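Local coordinates for PA14 domain-containing protein (Clostridium clariflavum, PDB 6QDI) that binds calcium through its tandem PA14 domains and probably senses plant-biomass polysaccharides for a membrane-bound RsgI-type anti-sigma factor that regulates cellulosome genes, at residues I206-P209 and D213-F216. Numbering follows the deposited sequence.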
ATOM      1  N   ILE A 206     -17.544  14.572   3.606  1.00  6.16           N
ATOM      2  CA  ILE A 206     -16.251  15.225   3.520  1.00  6.44           C
ATOM      3  C   ILE A 206     -16.439  16.638   4.059  1.00  6.48           C
ATOM      4  O   ILE A 206     -17.306  17.367   3.578  1.00  7.87           O
ATOM      5  CB  ILE A 206     -15.770  15.265   2.054  1.00  7.38           C
ATOM      6  CG1 ILE A 206     -15.717  13.860   1.446  1.00  9.21           C
ATOM      7  CG2 ILE A 206     -14.410  15.969   1.956  1.00  9.72           C
ATOM      8  CD1 ILE A 206     -15.548  13.799  -0.045  1.00 11.10           C
ATOM      9  N   GLN A 207     -15.653  17.005   5.069  1.00  6.13           N
ATOM     10  CA  GLN A 207     -15.750  18.348   5.602  1.00  6.33           C
ATOM     11  C   GLN A 207     -14.595  19.156   5.060  1.00  6.30           C
ATOM     12  O   GLN A 207     -13.428  18.790   5.235  1.00  7.46           O
ATOM     13  CB  GLN A 207     -15.841  18.356   7.130  1.00  7.33           C
ATOM     14  CG  GLN A 207     -16.275  19.748   7.634  1.00  7.87           C
ATOM     15  CD  GLN A 207     -16.933  19.717   9.013  1.00  8.08           C
ATOM     16  OE1 GLN A 207     -16.688  18.789   9.795  1.00  9.24           O
ATOM     17  NE2 GLN A 207     -17.791  20.679   9.291  1.00  8.15           N
ATOM     18  N   VAL A 208     -14.921  20.259   4.421  1.00  6.99           N
ATOM     19  CA  VAL A 208     -13.997  21.005   3.582  1.00  7.63           C
ATOM     20  C   VAL A 208     -13.054  21.835   4.443  1.00  7.02           C
ATOM     21  O   VAL A 208     -13.481  22.557   5.321  1.00  7.92           O
ATOM     22  CB  VAL A 208     -14.796  21.897   2.628  1.00  9.26           C
ATOM     23  CG1 VAL A 208     -13.913  22.860   1.850  1.00  9.73           C
ATOM     24  CG2 VAL A 208     -15.636  21.024   1.707  1.00  9.53           C
ATOM     25  N   PRO A 209     -11.729  21.772   4.187  1.00  7.20           N
ATOM     26  CA  PRO A 209     -10.803  22.470   5.077  1.00  7.72           C
ATOM     27  C   PRO A 209     -10.621  23.951   4.785  1.00  8.41           C
ATOM     28  O   PRO A 209     -10.335  24.704   5.713  1.00  9.22           O
ATOM     29  CB  PRO A 209      -9.487  21.726   4.857  1.00  8.19           C
ATOM     30  CG  PRO A 209      -9.605  21.147   3.460  1.00  8.45           C
ATOM     31  CD  PRO A 209     -11.046  20.774   3.340  1.00  7.60           C
ATOM     32  N   ASP A 213     -12.010  26.276  -4.724  1.00  9.62           N
ATOM     33  CA  ASP A 213     -12.486  25.325  -5.703  1.00  9.98           C
ATOM     34  C   ASP A 213     -11.757  23.990  -5.586  1.00  9.94           C
ATOM     35  O   ASP A 213     -10.534  23.961  -5.441  1.00 10.58           O
ATOM     36  CB  ASP A 213     -12.305  25.845  -7.134  1.00 11.08           C
ATOM     37  CG  ASP A 213     -13.400  26.808  -7.596  1.00 12.61           C
ATOM     38  OD1 ASP A 213     -14.141  27.397  -6.795  1.00 12.14           O
ATOM     39  OD2 ASP A 213     -13.544  26.963  -8.814  1.00 17.94           O
ATOM     40  N   TYR A 214     -12.549  22.918  -5.631  1.00  8.96           N
ATOM     41  CA  TYR A 214     -12.054  21.550  -5.497  1.00  9.13           C
ATOM     42  C   TYR A 214     -12.455  20.727  -6.703  1.00  9.04           C
ATOM     43  O   TYR A 214     -13.512  20.912  -7.272  1.00 10.08           O
ATOM     44  CB  TYR A 214     -12.600  20.900  -4.238  1.00  9.18           C
ATOM     45  CG  TYR A 214     -12.101  21.505  -2.953  1.00  9.24           C
ATOM     46  CD1 TYR A 214     -12.558  22.750  -2.516  1.00  9.06           C
ATOM     47  CD2 TYR A 214     -11.224  20.826  -2.129  1.00  8.77           C
ATOM     48  CE1 TYR A 214     -12.097  23.302  -1.336  1.00  8.52           C
ATOM     49  CE2 TYR A 214     -10.782  21.343  -0.952  1.00  8.62           C
ATOM     50  CZ  TYR A 214     -11.220  22.597  -0.534  1.00  8.25           C
ATOM     51  OH  TYR A 214     -10.745  23.117   0.652  1.00  8.78           O
ATOM     52  N   VAL A 215     -11.615  19.749  -7.021  1.00  8.70           N
ATOM     53  CA  VAL A 215     -11.942  18.682  -7.980  1.00  8.51           C
ATOM     54  C   VAL A 215     -11.696  17.354  -7.268  1.00  8.12           C
ATOM     55  O   VAL A 215     -10.681  17.193  -6.631  1.00  9.34           O
ATOM     56  CB  VAL A 215     -11.045  18.794  -9.246  1.00  9.91           C
ATOM     57  CG1 VAL A 215     -11.232  17.596 -10.153  1.00  9.67           C
ATOM     58  CG2 VAL A 215     -11.390  20.082 -10.006  1.00 10.87           C
ATOM     59  N   PHE A 216     -12.634  16.425  -7.432  1.00  8.00           N
ATOM     60  CA  PHE A 216     -12.458  15.063  -6.925  1.00  8.31           C
ATOM     61  C   PHE A 216     -12.086  14.125  -8.071  1.00  8.52           C
ATOM     62  O   PHE A 216     -12.644  14.215  -9.171  1.00 10.07           O
ATOM     63  CB  PHE A 216     -13.731  14.571  -6.252  1.00  9.45           C
ATOM     64  CG  PHE A 216     -14.101  15.379  -5.072  1.00  9.69           C
ATOM     65  CD1 PHE A 216     -13.564  15.079  -3.833  1.00 10.33           C
ATOM     66  CD2 PHE A 216     -14.993  16.404  -5.150  1.00 11.44           C
ATOM     67  CE1 PHE A 216     -13.893  15.806  -2.703  1.00 11.31           C
ATOM     68  CE2 PHE A 216     -15.311  17.155  -4.036  1.00 13.38           C
ATOM     69  CZ  PHE A 216     -14.744  16.862  -2.805  1.00 12.17           C
TER
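Val-208 and Pro-209 receive the phenol end of Tyr-214: Val-208 CG1 lies 3.4 Å from Tyr-214 OH and 3.6 Å from its CZ, while Pro-209 CD reaches the same Tyr-214 OH at 3.6 Å. The valine methyl that does the touching stands anti to the backbone N (chi1 172°), and both residues approach the tyrosine ring at a slant. A second contact is purely apolar, Ile-206 CD1 meeting Phe-216 CE1 at 3.7 Å as each side chain reaches toward the other's strand. No hydrogen bond joins the segments, and the CA atoms of Val-208 and Tyr-214 are 9.3 Å apart, a separation that fits facing sheets rather than neighbouring strands. Strand 198-207 pairs with 257-266, whereas 212-220 pairs with 242-252 and 271-279, so Ile-206 and Phe-216 meet between the two sheets of the second PA14 domain's beta-sandwich, away from the calcium sites; Val-208 and Pro-209 touch Tyr-214 from the loop just past strand 198-207. Trp-277 touches Ile-206, Pro-209 and Phe-216, and its ring meets that of Tyr-214 with planes at about 45°. Cohesion here is therefore van der Waals, while the one polar side-chain atom in the contact, Tyr-214 OH, is satisfied by a hydrogen bond to Tyr-210 O in the linker.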